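Homospermidine synthase (Legionella pneumophila subsp. pneumophila str. Philadelphia 1, PDB 2PH5) binds NAD and probably catalyses formation of the polyamine homospermidine. Local coordinates at residues Ile232-Gln237 with Ile291-Thr296; Pro238-Trp243 with Ala264-Arg269; Gly244-His249 with Pro463-Asn468. All coordinates share one frame; numbering follows the deposited sequence.

Contact 1: Ile232-Gln237 with Ile291-Thr296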
loop_
_atom_site.group_PDB
_atom_site.type_symbol
_atom_site.label_atom_id
_atom_site.label_comp_id
_atom_site.label_asym_id
_atom_site.label_seq_id
_atom_site.Cartn_x
_atom_site.Cartn_y
_atom_site.Cartn_z
ATOM N N ILE A 232 13.422 -5.706 -2.655
ATOM C CA ILE A 232 13.495 -5.799 -1.204
ATOM C C ILE A 232 14.811 -5.229 -0.668
ATOM O O ILE A 232 14.812 -4.367 0.218
ATOM C CB ILE A 232 13.365 -7.264 -0.754
ATOM C CG1 ILE A 232 11.972 -7.782 -1.112
ATOM C CG2 ILE A 232 13.640 -7.387 0.743
ATOM C CD1 ILE A 232 11.770 -9.245 -0.805
ATOM N N LEU A 233 15.924 -5.715 -1.214
ATOM C CA LEU A 233 17.249 -5.267 -0.796
ATOM C C LEU A 233 17.376 -3.742 -0.950
ATOM O O LEU A 233 17.808 -3.055 -0.026
ATOM C CB LEU A 233 18.340 -5.978 -1.611
ATOM C CG LEU A 233 19.749 -5.941 -1.006
ATOM C CD1 LEU A 233 19.797 -6.934 0.160
ATOM C CD2 LEU A 233 20.808 -6.307 -2.044
ATOM N N GLU A 234 16.995 -3.215 -2.108
ATOM C CA GLU A 234 17.059 -1.774 -2.332
ATOM C C GLU A 234 16.211 -1.002 -1.322
ATOM O O GLU A 234 16.651 0.012 -0.773
ATOM C CB GLU A 234 16.610 -1.438 -3.752
ATOM C CG GLU A 234 17.697 -1.654 -4.786
ATOM C CD GLU A 234 17.156 -1.822 -6.198
ATOM O OE1 GLU A 234 16.105 -1.213 -6.523
ATOM O OE2 GLU A 234 17.804 -2.567 -6.984
ATOM N N GLY A 235 15.004 -1.493 -1.064
ATOM C CA GLY A 235 14.133 -0.824 -0.116
ATOM C C GLY A 235 14.614 -0.914 1.324
ATOM O O GLY A 235 14.211 -0.119 2.176
ATOM N N LEU A 236 15.478 -1.880 1.612
ATOM C CA LEU A 236 15.985 -2.041 2.969
ATOM C C LEU A 236 17.110 -1.058 3.285
ATOM O O LEU A 236 17.276 -0.652 4.432
ATOM C CB LEU A 236 16.470 -3.480 3.186
ATOM C CG LEU A 236 15.659 -4.382 4.132
ATOM C CD1 LEU A 236 14.202 -4.404 3.737
ATOM C CD2 LEU A 236 16.243 -5.794 4.107
ATOM N N GLN A 237 17.877 -0.670 2.271
ATOM C CA GLN A 237 18.985 0.261 2.469
ATOM C C GLN A 237 18.516 1.689 2.690
ATOM O O GLN A 237 17.422 2.070 2.285
ATOM C CB GLN A 237 19.928 0.231 1.266
ATOM C CG GLN A 237 20.539 -1.130 0.992
ATOM C CD GLN A 237 21.306 -1.155 -0.313
ATOM O OE1 GLN A 237 20.797 -0.724 -1.357
ATOM N NE2 GLN A 237 22.540 -1.663 -0.269
ATOM N N ILE A 291 13.555 4.727 -3.546
ATOM C CA ILE A 291 14.396 3.541 -3.607
ATOM C C ILE A 291 15.789 3.922 -4.074
ATOM O O ILE A 291 15.950 4.635 -5.054
ATOM C CB ILE A 291 13.816 2.486 -4.594
ATOM C CG1 ILE A 291 13.081 1.388 -3.828
ATOM C CG2 ILE A 291 14.926 1.823 -5.387
ATOM C CD1 ILE A 291 11.935 1.869 -3.027
ATOM N N THR A 292 16.797 3.426 -3.378
ATOM C CA THR A 292 18.183 3.725 -3.707
ATOM C C THR A 292 18.662 3.036 -4.995
ATOM O O THR A 292 18.042 2.080 -5.463
ATOM C CB THR A 292 19.079 3.262 -2.558
ATOM O OG1 THR A 292 19.066 1.830 -2.501
ATOM C CG2 THR A 292 18.560 3.803 -1.233
ATOM N N HIS A 293 19.757 3.532 -5.572
ATOM C CA HIS A 293 20.343 2.908 -6.769
ATOM C C HIS A 293 21.826 3.218 -6.968
ATOM O O HIS A 293 22.414 4.028 -6.246
ATOM C CB HIS A 293 19.560 3.270 -8.034
ATOM C CG HIS A 293 18.792 2.121 -8.619
ATOM N ND1 HIS A 293 19.405 1.028 -9.197
ATOM C CD2 HIS A 293 17.461 1.897 -8.717
ATOM C CE1 HIS A 293 18.485 0.184 -9.626
ATOM N NE2 HIS A 293 17.295 0.687 -9.347
ATOM N N ALA A 294 22.429 2.563 -7.954
ATOM C CA ALA A 294 23.852 2.746 -8.225
ATOM C C ALA A 294 24.155 4.001 -9.026
ATOM O O ALA A 294 24.978 4.823 -8.620
ATOM C CB ALA A 294 24.400 1.520 -8.955
ATOM N N GLU A 295 23.480 4.137 -10.163
ATOM C CA GLU A 295 23.680 5.269 -11.060
ATOM C C GLU A 295 23.292 6.636 -10.489
ATOM O O GLU A 295 23.097 7.592 -11.244
ATOM C CB GLU A 295 22.925 5.030 -12.377
ATOM C CG GLU A 295 23.818 5.032 -13.622
ATOM C CD GLU A 295 23.044 4.843 -14.920
ATOM O OE1 GLU A 295 23.673 4.901 -15.998
ATOM O OE2 GLU A 295 21.816 4.636 -14.869
ATOM N N THR A 296 23.168 6.733 -9.169
ATOM C CA THR A 296 22.822 8.011 -8.557
ATOM C C THR A 296 24.094 8.839 -8.406
ATOM O O THR A 296 24.140 10.000 -8.804
ATOM C CB THR A 296 22.178 7.834 -7.163
ATOM O OG1 THR A 296 20.987 7.052 -7.283
ATOM C CG2 THR A 296 21.830 9.184 -6.563
#
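Glu234 reaches from the last turn of helix 228-236 over the loop residues Ile291, Thr292 and His293. Its CG stands beside the backbone N and anti to the carbonyl carbon (chi1 -81°), and the chain beyond CG is extended, which carries the carboxylate across to the loop. There OE1 lies 3.4 Å from Ile291 CG2, the two side chains crossing at about a right angle. The same OE1 is 3.6 Å from His293 NE2. CD sits over one face of the imidazole, displaced toward the rim, at 4.0 Å from NE2, with carboxylate and ring planes 52° apart.

Thr292 turns to the helix backbone instead. Its OG1 is set between the backbone N and the carbonyl carbon (chi1 68°), within reach of two acceptors: OG1 is 3.5 Å from Glu234 O and 3.3 Å from Gln237 OE1, weak and alternative hydrogen bonds. Glu234 O has a further partner in the hydroxyl of Ser271, which also packs on Thr292. Beyond the loop, His293 meets the Tyr319 ring, and the side chain of His293 lies about 4 Å from the side chains of Asn159 and Pro160, which bind NAD. With the side chain of Glu234 about 6 Å from the bound dinucleotide, this contact between the end of helix 228-236 and the loop forms part of the surroundings of the NAD site.

Contact 2: Pro238-Trp243 with Ala264-Arg269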
loop_
_atom_site.group_PDB
_atom_site.type_symbol
_atom_site.label_atom_id
_atom_site.label_comp_id
_atom_site.label_asym_id
_atom_site.label_seq_id
_atom_site.Cartn_x
_atom_site.Cartn_y
_atom_site.Cartn_z
ATOM N N PRO A 238 19.351 2.507 3.340
ATOM C CA PRO A 238 18.983 3.902 3.597
ATOM C C PRO A 238 18.899 4.765 2.335
ATOM O O PRO A 238 19.681 4.591 1.401
ATOM C CB PRO A 238 20.074 4.369 4.554
ATOM C CG PRO A 238 21.267 3.553 4.136
ATOM C CD PRO A 238 20.665 2.181 3.929
ATOM N N ALA A 239 17.949 5.699 2.318
ATOM C CA ALA A 239 17.758 6.595 1.176
ATOM C C ALA A 239 19.063 7.273 0.739
ATOM O O ALA A 239 19.756 7.886 1.557
ATOM C CB ALA A 239 16.708 7.653 1.519
ATOM N N GLU A 240 19.388 7.150 -0.551
ATOM C CA GLU A 240 20.597 7.745 -1.134
ATOM C C GLU A 240 20.207 8.868 -2.090
ATOM O O GLU A 240 19.385 8.670 -2.987
ATOM C CB GLU A 240 21.413 6.691 -1.887
ATOM C CG GLU A 240 22.786 7.184 -2.333
ATOM C CD GLU A 240 23.563 6.131 -3.102
ATOM O OE1 GLU A 240 23.915 5.090 -2.509
ATOM O OE2 GLU A 240 23.817 6.340 -4.303
ATOM N N ILE A 241 20.813 10.041 -1.913
ATOM C CA ILE A 241 20.468 11.200 -2.730
ATOM C C ILE A 241 21.643 12.069 -3.187
ATOM O O ILE A 241 22.516 12.414 -2.392
ATOM C CB ILE A 241 19.496 12.109 -1.953
ATOM C CG1 ILE A 241 18.376 11.276 -1.331
ATOM C CG2 ILE A 241 18.924 13.168 -2.874
ATOM C CD1 ILE A 241 17.553 12.027 -0.305
ATOM N N GLY A 242 21.651 12.422 -4.471
ATOM C CA GLY A 242 22.693 13.294 -4.990
ATOM C C GLY A 242 22.292 14.698 -4.568
ATOM O O GLY A 242 21.252 15.201 -4.997
ATOM N N TRP A 243 23.092 15.335 -3.716
ATOM C CA TRP A 243 22.747 16.669 -3.236
ATOM C C TRP A 243 23.042 17.788 -4.231
ATOM O O TRP A 243 24.196 18.037 -4.567
ATOM C CB TRP A 243 23.458 16.961 -1.921
ATOM C CG TRP A 243 22.669 17.864 -1.017
ATOM C CD1 TRP A 243 23.135 18.951 -0.333
ATOM C CD2 TRP A 243 21.286 17.731 -0.663
ATOM N NE1 TRP A 243 22.130 19.502 0.426
ATOM C CE2 TRP A 243 20.985 18.772 0.244
ATOM C CE3 TRP A 243 20.271 16.832 -1.024
ATOM C CZ2 TRP A 243 19.709 18.940 0.797
ATOM C CZ3 TRP A 243 19.004 17.000 -0.475
ATOM C CH2 TRP A 243 18.736 18.049 0.428
ATOM N N ALA A 264 26.893 12.635 -2.436
ATOM C CA ALA A 264 25.754 11.944 -1.836
ATOM C C ALA A 264 25.392 12.299 -0.405
ATOM O O ALA A 264 26.239 12.637 0.425
ATOM C CB ALA A 264 25.940 10.434 -1.944
ATOM N N ILE A 265 24.103 12.189 -0.136
ATOM C CA ILE A 265 23.557 12.463 1.170
ATOM C C ILE A 265 22.697 11.245 1.486
ATOM O O ILE A 265 22.162 10.600 0.585
ATOM C CB ILE A 265 22.715 13.762 1.135
ATOM C CG1 ILE A 265 22.013 13.979 2.468
ATOM C CG2 ILE A 265 21.697 13.706 0.001
ATOM C CD1 ILE A 265 21.042 15.141 2.436
ATOM N N TYR A 266 22.594 10.897 2.759
ATOM C CA TYR A 266 21.795 9.744 3.125
ATOM C C TYR A 266 20.748 10.121 4.143
ATOM O O TYR A 266 20.815 11.179 4.760
ATOM C CB TYR A 266 22.688 8.623 3.665
ATOM C CG TYR A 266 23.656 8.097 2.630
ATOM C CD1 TYR A 266 24.787 8.832 2.272
ATOM C CD2 TYR A 266 23.402 6.907 1.947
ATOM C CE1 TYR A 266 25.635 8.404 1.255
ATOM C CE2 TYR A 266 24.245 6.472 0.926
ATOM C CZ TYR A 266 25.354 7.226 0.586
ATOM O OH TYR A 266 26.164 6.820 -0.443
ATOM N N LEU A 267 19.759 9.253 4.286
ATOM C CA LEU A 267 18.676 9.459 5.231
ATOM C C LEU A 267 18.637 8.230 6.132
ATOM O O LEU A 267 18.921 7.121 5.684
ATOM C CB LEU A 267 17.356 9.623 4.475
ATOM C CG LEU A 267 16.741 11.021 4.318
ATOM C CD1 LEU A 267 17.782 12.045 3.917
ATOM C CD2 LEU A 267 15.622 10.953 3.294
ATOM N N SER A 268 18.315 8.429 7.406
ATOM C CA SER A 268 18.248 7.317 8.353
ATOM C C SER A 268 17.251 6.257 7.886
ATOM O O SER A 268 17.619 5.112 7.634
ATOM C CB SER A 268 17.833 7.817 9.740
ATOM O OG SER A 268 18.646 8.900 10.155
ATOM N N ARG A 269 15.990 6.651 7.770
ATOM C CA ARG A 269 14.920 5.753 7.341
ATOM C C ARG A 269 15.265 4.952 6.078
ATOM O O ARG A 269 16.026 5.420 5.231
ATOM C CB ARG A 269 13.650 6.579 7.119
ATOM C CG ARG A 269 13.310 7.454 8.317
ATOM C CD ARG A 269 12.054 8.258 8.106
ATOM N NE ARG A 269 10.893 7.398 7.922
ATOM C CZ ARG A 269 9.647 7.846 7.816
ATOM N NH1 ARG A 269 9.402 9.150 7.879
ATOM N NH2 ARG A 269 8.647 6.991 7.646
#
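Ile265 gives up more surface than any other residue of this strand pair, meeting Ile241 beside it and Trp243 beyond. Its CG1 is anti to the backbone N (chi1 174°), and the methyl CD1 at the end of that branch lies over the face of the indole, 3.9 Å from the centroid of the six-membered ring of Trp243 and 9° off the ring normal: a CH-pi contact. Ile241 runs side by side with Ile265, pointing the same way, and extends its CD1 to 4.2 Å from Leu267 CD2. Ala239 adds to this apolar row, its CB 3.6 Å from Leu267 CB.

The strands 238-242 and 264-267 are antiparallel neighbours, their axes 4.6 Å apart at closest and 153° between directions, in a small sheet whose middle strand is 264-267 and whose far strand is 254-255. Ile241 and Ile265 form a hydrogen-bonded pair, with Ile241 N donating to Ile265 O at 2.9 Å. The ladder goes on through Leu267 N to Ala239 O at 3.1 Å, the donor N in the carbonyl plane, on a lone pair of Ala239 O.

Tyr266 takes the other face, in a non-hydrogen-bonded antiparallel pair with Glu240. The two side chains lie alongside each other: Tyr266 CE2 is 3.6 Å from Glu240 CG, and Tyr266 OH is 3.5 Å from Glu240 OE1. Helix 295-302 touches Glu240 on this face through Thr296 and Ile297, whereas Ile241 on the opposite face packs against Thr316 and His318 of strand 311-322.

Contact 3: Gly244-His249 with Pro463-Asn468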
loop_
_atom_site.group_PDB
_atom_site.type_symbol
_atom_site.label_atom_id
_atom_site.label_comp_id
_atom_site.label_asym_id
_atom_site.label_seq_id
_atom_site.Cartn_x
_atom_site.Cartn_y
_atom_site.Cartn_z
ATOM N N GLY A 244 21.993 18.462 -4.692
ATOM C CA GLY A 244 22.173 19.544 -5.639
ATOM C C GLY A 244 22.602 20.832 -4.963
ATOM O O GLY A 244 22.252 21.079 -3.810
ATOM N N THR A 245 23.363 21.656 -5.679
ATOM C CA THR A 245 23.838 22.926 -5.136
ATOM C C THR A 245 22.727 23.951 -4.870
ATOM O O THR A 245 22.948 24.916 -4.150
ATOM C CB THR A 245 24.897 23.559 -6.060
ATOM O OG1 THR A 245 24.495 23.412 -7.426
ATOM C CG2 THR A 245 26.247 22.888 -5.859
ATOM N N HIS A 246 21.537 23.743 -5.426
ATOM C CA HIS A 246 20.447 24.688 -5.195
ATOM C C HIS A 246 19.748 24.439 -3.869
ATOM O O HIS A 246 19.156 25.359 -3.308
ATOM C CB HIS A 246 19.395 24.608 -6.305
ATOM C CG HIS A 246 18.413 23.493 -6.123
ATOM N ND1 HIS A 246 18.754 22.166 -6.283
ATOM C CD2 HIS A 246 17.115 23.502 -5.731
ATOM C CE1 HIS A 246 17.710 21.409 -5.995
ATOM N NE2 HIS A 246 16.703 22.195 -5.657
ATOM N N GLU A 247 19.798 23.198 -3.384
ATOM C CA GLU A 247 19.150 22.823 -2.124
ATOM C C GLU A 247 19.475 23.806 -1.022
ATOM O O GLU A 247 20.643 24.073 -0.728
ATOM C CB GLU A 247 19.583 21.420 -1.676
ATOM C CG GLU A 247 19.265 20.298 -2.655
ATOM C CD GLU A 247 17.773 20.047 -2.833
ATOM O OE1 GLU A 247 17.424 19.135 -3.611
ATOM O OE2 GLU A 247 16.955 20.750 -2.203
ATOM N N ALA A 248 18.429 24.331 -0.400
ATOM C CA ALA A 248 18.585 25.308 0.668
ATOM C C ALA A 248 18.092 24.789 2.016
ATOM O O ALA A 248 18.068 25.531 2.997
ATOM C CB ALA A 248 17.836 26.590 0.289
ATOM N N HIS A 249 17.709 23.517 2.062
ATOM C CA HIS A 249 17.201 22.898 3.294
ATOM C C HIS A 249 17.955 21.609 3.612
ATOM O O HIS A 249 18.345 20.876 2.710
ATOM C CB HIS A 249 15.712 22.597 3.126
ATOM C CG HIS A 249 14.870 23.818 2.931
ATOM N ND1 HIS A 249 14.341 24.531 3.985
ATOM C CD2 HIS A 249 14.483 24.465 1.806
ATOM C CE1 HIS A 249 13.663 25.563 3.517
ATOM N NE2 HIS A 249 13.733 25.548 2.198
ATOM N N PRO A 463 9.988 25.741 -5.733
ATOM C CA PRO A 463 9.274 24.465 -5.727
ATOM C C PRO A 463 10.184 23.268 -5.912
ATOM O O PRO A 463 9.885 22.165 -5.460
ATOM C CB PRO A 463 8.276 24.630 -6.870
ATOM C CG PRO A 463 9.020 25.486 -7.835
ATOM C CD PRO A 463 9.678 26.513 -6.950
ATOM N N TRP A 464 11.316 23.489 -6.558
ATOM C CA TRP A 464 12.231 22.388 -6.793
ATOM C C TRP A 464 13.136 22.056 -5.617
ATOM O O TRP A 464 14.143 21.379 -5.788
ATOM C CB TRP A 464 13.048 22.689 -8.030
ATOM C CG TRP A 464 12.172 23.003 -9.174
ATOM C CD1 TRP A 464 12.254 24.090 -9.987
ATOM C CD2 TRP A 464 11.090 22.204 -9.669
ATOM N NE1 TRP A 464 11.293 24.021 -10.967
ATOM C CE2 TRP A 464 10.564 22.872 -10.797
ATOM C CE3 TRP A 464 10.515 20.988 -9.271
ATOM C CZ2 TRP A 464 9.487 22.365 -11.541
ATOM C CZ3 TRP A 464 9.444 20.483 -10.009
ATOM C CH2 TRP A 464 8.942 21.175 -11.135
ATOM N N GLN A 465 12.778 22.521 -4.425
ATOM C CA GLN A 465 13.569 22.233 -3.231
ATOM C C GLN A 465 13.174 20.877 -2.665
ATOM O O GLN A 465 11.984 20.575 -2.547
ATOM C CB GLN A 465 13.330 23.298 -2.154
ATOM C CG GLN A 465 13.989 24.628 -2.444
ATOM C CD GLN A 465 15.470 24.620 -2.148
ATOM O OE1 GLN A 465 16.267 25.164 -2.906
ATOM N NE2 GLN A 465 15.845 24.020 -1.034
ATOM N N PHE A 466 14.161 20.069 -2.294
ATOM C CA PHE A 466 13.876 18.751 -1.738
ATOM C C PHE A 466 12.896 18.876 -0.565
ATOM O O PHE A 466 12.086 17.981 -0.308
ATOM C CB PHE A 466 15.171 18.068 -1.288
ATOM C CG PHE A 466 14.991 16.625 -0.901
ATOM C CD1 PHE A 466 15.230 16.208 0.405
ATOM C CD2 PHE A 466 14.561 15.681 -1.843
ATOM C CE1 PHE A 466 15.044 14.880 0.770
ATOM C CE2 PHE A 466 14.372 14.350 -1.484
ATOM C CZ PHE A 466 14.613 13.946 -0.175
ATOM N N PHE A 467 12.960 20.007 0.124
ATOM C CA PHE A 467 12.080 20.285 1.253
ATOM C C PHE A 467 10.601 20.149 0.832
ATOM O O PHE A 467 9.760 19.743 1.637
ATOM C CB PHE A 467 12.368 21.704 1.762
ATOM C CG PHE A 467 11.728 22.035 3.077
ATOM C CD1 PHE A 467 12.185 21.464 4.258
ATOM C CD2 PHE A 467 10.689 22.952 3.138
ATOM C CE1 PHE A 467 11.617 21.808 5.483
ATOM C CE2 PHE A 467 10.113 23.305 4.355
ATOM C CZ PHE A 467 10.577 22.732 5.532
ATOM N N ASN A 468 10.289 20.481 -0.425
ATOM C CA ASN A 468 8.912 20.386 -0.929
ATOM C C ASN A 468 8.587 19.026 -1.545
ATOM O O ASN A 468 7.437 18.583 -1.526
ATOM C CB ASN A 468 8.628 21.450 -1.999
ATOM C CG ASN A 468 8.793 22.864 -1.489
ATOM O OD1 ASN A 468 8.223 23.245 -0.461
ATOM N ND2 ASN A 468 9.566 23.663 -2.219
HETATM O O HOH W 1 14.994 18.494 -4.889
#
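His246 and Glu247 each hold a backbone atom of the C-terminal segment, and His249 stacks on Phe467. The imidazole of His246, whose CG lies between the backbone N and the carbonyl carbon (chi1 82°), gives its NE2 proton to Trp464 O at 2.7 Å, the donor standing above the carbonyl plane. One residue on, Glu247 OE2 accepts the amide of Phe466 through its syn lone pair; Phe466 N to Glu247 OE2 is 2.9 Å and the bond is nearly straight, 167° at the hydrogen. A water joins the two grips, donating to Glu247 OE1 at 2.8 Å and to Trp464 O at 3.1 Å, so that this carbonyl receives two donors.

The bonded amide belongs to the first residue of helix 466-469, directly after the N-cap position of Gln465; a carboxylate at this helix end is probably stabilised by the amide-rich terminus. On the partner side, Gly244 to Glu247 is a type I beta turn, with Glu247 N bonded to Gly244 O at 3.3 Å, and it brings His246 and Glu247 up to the segment.

At the far end the His249 and Phe467 rings form an offset stack, centroids 4.2 Å apart and planes at 15°. Phe467 CB also lies over the imidazole face, 3.8 Å from the His249 centroid. Between these groups the side chain of Gln465 bends at its second torsion, and its amide group as a whole lies by Ala248.

Further out, Thr316 OG1 of strand 311-322 hydrogen-bonds to Glu247 OE1, the oxygen that takes the water. His249 NE2 is likewise bonded to Asp459 OD1, a bond that helps to orient the ring stacked on Phe467, while Thr245 OG1 hydrogen-bonds to the backbone O of Arg314.

How the contacts relate
From the N terminus, helix 228-236 supplies the first side of contact 1, and strand 238-242 follows at once as the first side of contact 2. Residues 244-249 then begin contact 3. The chain returns as strand 264-267 to close contact 2, and only later reaches 291-296 to close contact 1; contact 2 therefore lies within the longer loop of contact 1. Residues 463-468, near the C terminus, close contact 3, whose segments alternate with those of both others. Physically, Thr292 touches Pro238 and Glu240, linking contacts 1 and 2, and Trp243 and Ile241 reach Phe466, linking contacts 2 and 3. Together they connect surroundings of the NAD site, the small antiparallel sheet and the C-terminal helix.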